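Local coordinates for putative immunoglobulin-blocking virulence protein (Mycoplasma mycoides subsp. capri, PDB 7ADK) that probably blocks host immunoglobulins as a mycoplasma virulence factor, in an assembly with a second chain, a lipoprotein, at residues A[370-375]-A[476-481]; A[424-429]-A[455-460]; A[434-439]-A[468-473]. All coordinates share one frame; numbering follows the deposited sequence.

Overall arrangement
All three contacts lie in one region of the chain, built round a mixed sheet that includes strands 415-422, 448-454 and 473-481. Their segments come in the order 370-375, 424-429, 434-439, 455-460, 468-473 and 476-481, so contact 1 spans the other two, which interleave. Contacts 2 and 3 share helix 426-442, the former at its start and the latter further along. Centre to centre, contact 1 lies about 21 Å from contact 2 and about 19 Å from contact 3, against which it packs where Leu477 CD1 meets Leu470 CD1 at 3.9 Å. Contact 2, at the surface, thus adjoins the lipoprotein chain, while buried contacts 1 and 3 join loops, helix and sheet within this chain.

Contact 1. Residues A[370-375]-A[476-481]; sequences GTYPGW and QLELFF
Tyr372 brings its phenol hydroxyl against the carboxylate of Glu478, the two side chains converging from opposite directions. Tyr372 OH donates to Glu478 OE2 over 2.9 Å and meets that oxygen nearly along its C-O bond. The acceptor lies at the edge of the phenol, near the ring plane, while the carboxylate is turned 50° against the ring. Glu478 gets there with its chain extended beyond CG (chi2 179°), which carries the charged group well clear of the strand backbone. Its other oxygen, OE1, forms a salt bridge with Arg450, so the buried carboxylate is held on both oxygens and its charge is probably balanced locally. Gln476, two residues earlier on the same side of the strand, completes the approach: its OE1 stands 3.5 Å from Tyr372 OH, obliquely to the ring and without a hydrogen bond. The amide is instead anchored through NE2, which bonds to Ser448 OG.

Within 370-375, Tyr372 opens a type II turn that runs to Trp375, closed by Trp375 N bonding to Tyr372 O at 3.1 Å, with Pro373 and Gly374 at its two central positions. Just before it, Gly370, with positive phi, is the C-prime residue of the Schellman motif that ends helix 364-369. Arg362 makes a cation-pi contact with the Tyr372 ring, and Leu401 of strand 396-403 also touches it. The contact thus links the connection between helix 364-369 and strand 375-379 to strand 473-481, which runs parallel to strands 448-454 and 502-506 in the mixed sheet.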
loop_
_atom_site.group_PDB
_atom_site.type_symbol
_atom_site.label_atom_id
_atom_site.label_comp_id
_atom_site.label_asym_id
_atom_site.label_seq_id
_atom_site.Cartn_x
_atom_site.Cartn_y
_atom_site.Cartn_z
ATOM N N GLY A 370 24.952 12.763 12.138
ATOM C CA GLY A 370 26.154 13.175 11.431
ATOM C C GLY A 370 27.435 13.040 12.249
ATOM O O GLY A 370 28.264 13.946 12.212
ATOM N N THR A 371 27.601 11.953 13.013
ATOM C CA THR A 371 28.734 11.730 13.911
ATOM C C THR A 371 29.605 10.560 13.463
ATOM O O THR A 371 29.174 9.653 12.756
ATOM C CB THR A 371 28.297 11.585 15.372
ATOM O OG1 THR A 371 27.584 10.415 15.517
ATOM C CG2 THR A 371 27.455 12.752 15.865
ATOM N N TYR A 372 30.892 10.610 13.800
ATOM C CA TYR A 372 31.939 9.733 13.273
ATOM C C TYR A 372 32.913 9.295 14.388
ATOM O O TYR A 372 33.299 10.132 15.206
ATOM C CB TYR A 372 32.694 10.458 12.152
ATOM C CG TYR A 372 31.903 10.720 10.886
ATOM C CD1 TYR A 372 31.120 11.880 10.744
ATOM C CD2 TYR A 372 31.982 9.806 9.827
ATOM C CE1 TYR A 372 30.402 12.116 9.561
ATOM C CE2 TYR A 372 31.283 10.046 8.638
ATOM C CZ TYR A 372 30.479 11.193 8.501
ATOM O OH TYR A 372 29.804 11.380 7.340
ATOM N N PRO A 373 33.366 8.031 14.438
ATOM C CA PRO A 373 34.324 7.575 15.440
ATOM C C PRO A 373 35.622 8.397 15.466
ATOM O O PRO A 373 36.291 8.562 14.457
ATOM C CB PRO A 373 34.590 6.109 15.115
ATOM C CG PRO A 373 33.404 5.674 14.281
ATOM C CD PRO A 373 32.967 6.939 13.572
ATOM N N GLY A 374 36.021 8.908 16.628
ATOM C CA GLY A 374 37.210 9.756 16.765
ATOM C C GLY A 374 37.011 11.233 16.428
ATOM O O GLY A 374 37.973 11.990 16.469
ATOM N N TRP A 375 35.783 11.662 16.158
ATOM C CA TRP A 375 35.395 13.051 15.943
ATOM C C TRP A 375 34.373 13.474 16.987
ATOM O O TRP A 375 33.602 12.650 17.475
ATOM C CB TRP A 375 34.830 13.221 14.532
ATOM C CG TRP A 375 35.813 12.959 13.441
ATOM C CD1 TRP A 375 36.203 11.742 13.010
ATOM C CD2 TRP A 375 36.606 13.914 12.683
ATOM N NE1 TRP A 375 37.188 11.874 12.059
ATOM C CE2 TRP A 375 37.477 13.194 11.818
ATOM C CE3 TRP A 375 36.657 15.319 12.620
ATOM C CZ2 TRP A 375 38.353 13.838 10.943
ATOM C CZ3 TRP A 375 37.532 15.973 11.743
ATOM C CH2 TRP A 375 38.383 15.237 10.906
ATOM N N GLN A 476 32.388 16.990 1.040
ATOM C CA GLN A 476 31.304 16.026 1.254
ATOM C C GLN A 476 29.936 16.588 0.865
ATOM O O GLN A 476 29.641 17.758 1.102
ATOM C CB GLN A 476 31.352 15.550 2.710
ATOM C CG GLN A 476 30.083 14.932 3.282
ATOM C CD GLN A 476 30.333 14.203 4.596
ATOM O OE1 GLN A 476 31.035 13.218 4.681
ATOM N NE2 GLN A 476 29.791 14.667 5.684
ATOM N N LEU A 477 29.080 15.730 0.311
ATOM C CA LEU A 477 27.661 15.984 0.111
ATOM C C LEU A 477 26.860 14.795 0.637
ATOM O O LEU A 477 26.998 13.701 0.102
ATOM C CB LEU A 477 27.422 16.250 -1.386
ATOM C CG LEU A 477 25.981 16.626 -1.745
ATOM C CD1 LEU A 477 25.578 17.977 -1.168
ATOM C CD2 LEU A 477 25.828 16.686 -3.248
ATOM N N GLU A 478 26.024 14.992 1.653
ATOM C CA GLU A 478 25.054 13.994 2.108
ATOM C C GLU A 478 23.660 14.420 1.644
ATOM O O GLU A 478 23.172 15.488 2.013
ATOM C CB GLU A 478 25.075 13.806 3.638
ATOM C CG GLU A 478 26.385 13.248 4.212
ATOM C CD GLU A 478 26.422 13.091 5.747
ATOM O OE1 GLU A 478 25.395 13.287 6.421
ATOM O OE2 GLU A 478 27.483 12.750 6.311
ATOM N N LEU A 479 23.002 13.584 0.844
ATOM C CA LEU A 479 21.633 13.786 0.382
ATOM C C LEU A 479 20.749 12.717 1.014
ATOM O O LEU A 479 20.987 11.534 0.789
ATOM C CB LEU A 479 21.577 13.701 -1.154
ATOM C CG LEU A 479 22.483 14.664 -1.934
ATOM C CD1 LEU A 479 22.328 14.436 -3.432
ATOM C CD2 LEU A 479 22.184 16.121 -1.638
ATOM N N PHE A 480 19.743 13.117 1.791
ATOM C CA PHE A 480 18.766 12.208 2.385
ATOM C C PHE A 480 17.438 12.289 1.632
ATOM O O PHE A 480 16.618 13.176 1.887
ATOM C CB PHE A 480 18.583 12.491 3.876
ATOM C CG PHE A 480 19.837 12.387 4.708
ATOM C CD1 PHE A 480 20.773 13.438 4.746
ATOM C CD2 PHE A 480 20.074 11.215 5.440
ATOM C CE1 PHE A 480 21.961 13.299 5.476
ATOM C CE2 PHE A 480 21.264 11.078 6.165
ATOM C CZ PHE A 480 22.208 12.109 6.169
ATOM N N PHE A 481 17.237 11.380 0.684
ATOM C CA PHE A 481 16.037 11.301 -0.137
ATOM C C PHE A 481 14.888 10.606 0.585
ATOM O O PHE A 481 15.079 9.630 1.304
ATOM C CB PHE A 481 16.363 10.582 -1.437
ATOM C CG PHE A 481 17.277 11.337 -2.370
ATOM C CD1 PHE A 481 16.767 12.362 -3.179
ATOM C CD2 PHE A 481 18.630 10.990 -2.466
ATOM C CE1 PHE A 481 17.598 13.024 -4.092
ATOM C CE2 PHE A 481 19.461 11.656 -3.373
ATOM C CZ PHE A 481 18.945 12.658 -4.201
#

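Contact 2. Residues A[424-429]-A[455-460]; sequences SNDEAY and GEKNSD
Lys457 and Asp426 reach for each other from opposite directions, and the ammonium group ends between the Asp426 carboxylate and the backbone carbonyl of Ser424. Lys457 NZ forms a salt bridge with Asp426 OD2 at 2.8 Å, approaching from above the carboxylate plane, 49° out of it. The same nitrogen donates to Ser424 O, also at 2.8 Å, at a C=O...N angle of 172°, almost in line with the carbonyl. A bend at chi3 (-81°) in the otherwise extended lysine chain turns NZ to these two acceptors. Beside them, Glu456 sets OE1 against Ser424 CB at 3.4 Å, without a hydrogen bond. The polar ends of that pair are engaged elsewhere: Ser424 OG with Asp422, and Glu456 OE2 with Ser484 of the lipoprotein chain.

Asn425, between the two acceptor residues, is the N-cap of helix 426-442, its OD1 accepting from Glu427 N at 3.0 Å. The contact therefore joins the loop entering helix 426-442 to the loop that follows strand 448-454. One ammonium probably balances the charge of Asp426 and also ties down a main-chain carbonyl; the negative charge of Asp426, beside the helix N-terminus, is probably further favoured by the helix dipole.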
loop_
_atom_site.group_PDB
_atom_site.type_symbol
_atom_site.label_atom_id
_atom_site.label_comp_id
_atom_site.label_asym_id
_atom_site.label_seq_id
_atom_site.Cartn_x
_atom_site.Cartn_y
_atom_site.Cartn_z
ATOM N N SER A 424 12.478 19.800 4.268
ATOM C CA SER A 424 11.058 19.628 4.601
ATOM C C SER A 424 10.457 20.899 5.197
ATOM O O SER A 424 9.250 21.110 5.081
ATOM C CB SER A 424 10.824 18.459 5.547
ATOM O OG SER A 424 11.288 18.729 6.850
ATOM N N ASN A 425 11.283 21.769 5.792
ATOM C CA ASN A 425 10.897 23.132 6.147
ATOM C C ASN A 425 10.757 23.976 4.864
ATOM O O ASN A 425 11.416 23.716 3.861
ATOM C CB ASN A 425 11.995 23.672 7.083
ATOM C CG ASN A 425 11.595 24.857 7.933
ATOM O OD1 ASN A 425 11.225 25.911 7.447
ATOM N ND2 ASN A 425 11.659 24.710 9.226
ATOM N N ASP A 426 10.037 25.085 4.922
ATOM C CA ASP A 426 9.774 25.917 3.746
ATOM C C ASP A 426 10.550 27.235 3.797
ATOM O O ASP A 426 10.759 27.846 2.753
ATOM C CB ASP A 426 8.259 26.118 3.567
ATOM C CG ASP A 426 7.520 24.833 3.181
ATOM O OD1 ASP A 426 7.975 24.118 2.281
ATOM O OD2 ASP A 426 6.471 24.527 3.774
ATOM N N GLU A 427 11.079 27.631 4.957
ATOM C CA GLU A 427 12.084 28.688 5.065
ATOM C C GLU A 427 13.461 28.179 4.617
ATOM O O GLU A 427 14.080 28.774 3.739
ATOM C CB GLU A 427 12.112 29.243 6.489
ATOM C CG GLU A 427 13.087 30.409 6.691
ATOM C CD GLU A 427 12.696 31.739 6.044
ATOM O OE1 GLU A 427 11.733 31.805 5.251
ATOM O OE2 GLU A 427 13.360 32.753 6.341
ATOM N N ALA A 428 13.925 27.031 5.129
ATOM C CA ALA A 428 15.177 26.434 4.669
ATOM C C ALA A 428 15.167 26.128 3.166
ATOM O O ALA A 428 16.169 26.358 2.499
ATOM C CB ALA A 428 15.481 25.161 5.450
ATOM N N TYR A 429 14.062 25.661 2.585
ATOM C CA TYR A 429 13.997 25.437 1.142
ATOM C C TYR A 429 14.032 26.754 0.356
ATOM O O TYR A 429 14.862 26.897 -0.540
ATOM C CB TYR A 429 12.789 24.568 0.797
ATOM C CG TYR A 429 12.690 24.207 -0.666
ATOM C CD1 TYR A 429 13.651 23.366 -1.242
ATOM C CD2 TYR A 429 11.644 24.716 -1.455
ATOM C CE1 TYR A 429 13.565 23.020 -2.600
ATOM C CE2 TYR A 429 11.556 24.370 -2.817
ATOM C CZ TYR A 429 12.516 23.517 -3.393
ATOM O OH TYR A 429 12.415 23.161 -4.695
ATOM N N GLY A 455 12.155 15.768 -0.993
ATOM C CA GLY A 455 10.929 15.169 -1.515
ATOM C C GLY A 455 9.937 14.658 -0.469
ATOM O O GLY A 455 8.939 14.054 -0.833
ATOM N N GLU A 456 10.159 14.886 0.825
ATOM C CA GLU A 456 9.289 14.345 1.876
ATOM C C GLU A 456 7.888 14.983 1.898
ATOM O O GLU A 456 6.882 14.282 2.001
ATOM C CB GLU A 456 10.009 14.491 3.222
ATOM C CG GLU A 456 9.311 13.781 4.387
ATOM C CD GLU A 456 8.449 14.711 5.250
ATOM O OE1 GLU A 456 9.011 15.622 5.894
ATOM O OE2 GLU A 456 7.216 14.520 5.296
ATOM N N LYS A 457 7.809 16.315 1.785
ATOM C CA LYS A 457 6.562 17.098 1.745
ATOM C C LYS A 457 5.887 17.072 0.374
ATOM O O LYS A 457 4.682 16.869 0.270
ATOM C CB LYS A 457 6.876 18.522 2.218
ATOM C CG LYS A 457 5.687 19.485 2.172
ATOM C CD LYS A 457 6.014 20.835 2.809
ATOM C CE LYS A 457 5.910 20.783 4.329
ATOM N NZ LYS A 457 6.539 21.958 4.955
ATOM N N ASN A 458 6.643 17.293 -0.689
ATOM C CA ASN A 458 6.183 17.349 -2.072
ATOM C C ASN A 458 7.137 16.544 -2.951
ATOM O O ASN A 458 8.317 16.865 -3.018
ATOM C CB ASN A 458 6.131 18.811 -2.537
ATOM C CG ASN A 458 5.022 19.685 -2.020
ATOM O OD1 ASN A 458 5.048 20.872 -2.183
ATOM N ND2 ASN A 458 4.009 19.177 -1.395
ATOM N N SER A 459 6.654 15.518 -3.641
ATOM C CA SER A 459 7.509 14.544 -4.326
ATOM C C SER A 459 8.122 15.042 -5.635
ATOM O O SER A 459 9.120 14.510 -6.104
ATOM C CB SER A 459 6.711 13.275 -4.589
ATOM O OG SER A 459 6.082 12.833 -3.406
ATOM N N ASP A 460 7.562 16.080 -6.234
ATOM C CA ASP A 460 8.039 16.734 -7.451
ATOM C C ASP A 460 8.989 17.910 -7.166
ATOM O O ASP A 460 9.416 18.589 -8.094
ATOM C CB ASP A 460 6.841 17.205 -8.289
ATOM C CG ASP A 460 5.999 18.298 -7.619
ATOM O OD1 ASP A 460 5.776 18.243 -6.389
ATOM O OD2 ASP A 460 5.537 19.213 -8.339
#

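Contact 3. Residues A[434-439]-A[468-473]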
loop_
_atom_site.group_PDB
_atom_site.type_symbol
_atom_site.label_atom_id
_atom_site.label_comp_id
_atom_site.label_asym_id
_atom_site.label_seq_id
_atom_site.Cartn_x
_atom_site.Cartn_y
_atom_site.Cartn_z
ATOM N N GLU A 434 19.961 30.935 -1.571
ATOM C CA GLU A 434 20.453 32.254 -1.171
ATOM C C GLU A 434 21.587 32.129 -0.151
ATOM O O GLU A 434 22.628 32.758 -0.293
ATOM C CB GLU A 434 19.314 33.107 -0.589
ATOM C CG GLU A 434 18.055 33.202 -1.459
ATOM C CD GLU A 434 18.270 33.699 -2.875
ATOM O OE1 GLU A 434 19.216 34.473 -3.142
ATOM O OE2 GLU A 434 17.464 33.328 -3.736
ATOM N N LEU A 435 21.426 31.252 0.838
ATOM C CA LEU A 435 22.395 30.986 1.888
ATOM C C LEU A 435 23.652 30.307 1.341
ATOM O O LEU A 435 24.753 30.737 1.659
ATOM C CB LEU A 435 21.696 30.151 2.971
ATOM C CG LEU A 435 22.522 29.959 4.246
ATOM C CD1 LEU A 435 22.664 31.253 5.026
ATOM C CD2 LEU A 435 21.834 28.956 5.143
ATOM N N ILE A 436 23.497 29.300 0.487
ATOM C CA ILE A 436 24.612 28.628 -0.171
ATOM C C ILE A 436 25.463 29.630 -0.959
ATOM O O ILE A 436 26.682 29.506 -0.970
ATOM C CB ILE A 436 24.067 27.462 -1.028
ATOM C CG1 ILE A 436 23.679 26.279 -0.122
ATOM C CG2 ILE A 436 25.070 27.014 -2.085
ATOM C CD1 ILE A 436 22.765 25.242 -0.765
ATOM N N GLU A 437 24.866 30.643 -1.592
ATOM C CA GLU A 437 25.616 31.705 -2.274
ATOM C C GLU A 437 26.174 32.794 -1.341
ATOM O O GLU A 437 27.314 33.213 -1.534
ATOM C CB GLU A 437 24.775 32.322 -3.396
ATOM C CG GLU A 437 24.616 31.407 -4.623
ATOM C CD GLU A 437 25.912 31.169 -5.426
ATOM O OE1 GLU A 437 25.884 30.392 -6.407
ATOM O OE2 GLU A 437 26.981 31.730 -5.093
ATOM N N LYS A 438 25.450 33.236 -0.301
ATOM C CA LYS A 438 25.981 34.214 0.660
ATOM C C LYS A 438 27.183 33.668 1.435
ATOM O O LYS A 438 28.164 34.387 1.576
ATOM C CB LYS A 438 24.880 34.804 1.557
ATOM C CG LYS A 438 24.233 36.018 0.874
ATOM C CD LYS A 438 23.250 36.818 1.728
ATOM C CE LYS A 438 21.820 36.308 1.668
ATOM N NZ LYS A 438 20.855 37.251 2.244
ATOM N N LEU A 439 27.187 32.393 1.825
ATOM C CA LEU A 439 28.371 31.766 2.418
ATOM C C LEU A 439 29.543 31.706 1.412
ATOM O O LEU A 439 30.685 31.938 1.800
ATOM C CB LEU A 439 28.016 30.383 2.994
ATOM C CG LEU A 439 27.437 30.320 4.422
ATOM C CD1 LEU A 439 28.456 30.709 5.469
ATOM C CD2 LEU A 439 26.226 31.186 4.648
ATOM N N GLY A 468 23.092 22.915 -8.157
ATOM C CA GLY A 468 23.880 23.727 -9.084
ATOM C C GLY A 468 24.464 25.018 -8.501
ATOM O O GLY A 468 25.360 25.591 -9.110
ATOM N N ALA A 469 23.964 25.502 -7.363
ATOM C CA ALA A 469 24.495 26.674 -6.662
ATOM C C ALA A 469 25.657 26.354 -5.711
ATOM O O ALA A 469 26.417 27.250 -5.353
ATOM C CB ALA A 469 23.356 27.334 -5.897
ATOM N N LEU A 470 25.799 25.099 -5.280
ATOM C CA LEU A 470 26.908 24.618 -4.454
ATOM C C LEU A 470 28.261 24.802 -5.174
ATOM O O LEU A 470 28.284 24.870 -6.403
ATOM C CB LEU A 470 26.675 23.143 -4.081
ATOM C CG LEU A 470 25.523 22.873 -3.104
ATOM C CD1 LEU A 470 25.273 21.380 -3.004
ATOM C CD2 LEU A 470 25.870 23.368 -1.712
ATOM N N PRO A 471 29.392 24.890 -4.452
ATOM C CA PRO A 471 30.713 25.066 -5.059
ATOM C C PRO A 471 31.066 24.024 -6.132
ATOM O O PRO A 471 30.612 22.888 -6.086
ATOM C CB PRO A 471 31.705 25.003 -3.905
ATOM C CG PRO A 471 30.894 25.396 -2.681
ATOM C CD PRO A 471 29.492 24.901 -3.004
ATOM N N LYS A 472 31.936 24.383 -7.081
ATOM C CA LYS A 472 32.460 23.464 -8.113
ATOM C C LYS A 472 33.364 22.356 -7.546
ATOM O O LYS A 472 33.645 21.362 -8.210
ATOM C CB LYS A 472 33.160 24.303 -9.197
ATOM C CG LYS A 472 33.390 23.505 -10.486
ATOM C CD LYS A 472 33.854 24.313 -11.702
ATOM C CE LYS A 472 35.234 24.941 -11.518
ATOM N NZ LYS A 472 35.932 25.154 -12.774
ATOM N N ASP A 473 33.821 22.550 -6.318
ATOM C CA ASP A 473 34.764 21.731 -5.566
ATOM C C ASP A 473 34.289 21.566 -4.110
ATOM O O ASP A 473 34.321 22.501 -3.318
ATOM C CB ASP A 473 36.159 22.364 -5.659
ATOM C CG ASP A 473 36.253 23.899 -5.596
ATOM O OD1 ASP A 473 37.304 24.428 -5.949
ATOM O OD2 ASP A 473 35.310 24.615 -5.213
#
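Glu437 and Ala469 supply the flat groups, a carboxylate and a peptide carbonyl, which approach through their oxygens and neither stack nor bond. Glu437 OE1 lies 3.4 Å from Ala469 O, and both are acceptors. The donor here is Gln440 NE2, which serves Ala469 O and also Ile436 O, so the loop carbonyl is satisfied from the helix by a neighbouring amide. The setting is a beta-alpha-beta crossover: helix 426-442 links parallel strands 415-422 and 448-454, and residues 468-473 lead from helix 464-467 into the next parallel strand, 473-481.

Between the two segments themselves the attraction is apolar. Ile436 faces the loop with both branches. CG2, anti to the backbone N, packs on the Ala469 carbonyl, 3.5 Å from Ala469 O, lies 4.2 Å from Ala469 CB and also reaches Leu470. The CG1 branch, through CD1, meets Leu470. Although the CB of Leu470 is directed away from the helix, with CG beside its own backbone N (chi1 -69°), one of its methyls turns back to the isoleucine. Leu470 also rests on Tyr449 of strand 448-454, which places the contact between helix and sheet. That returning methyl, Leu470 CD2, stands 3.7 Å from Ile436 CD1 and 3.8 Å from Ile436 CG2.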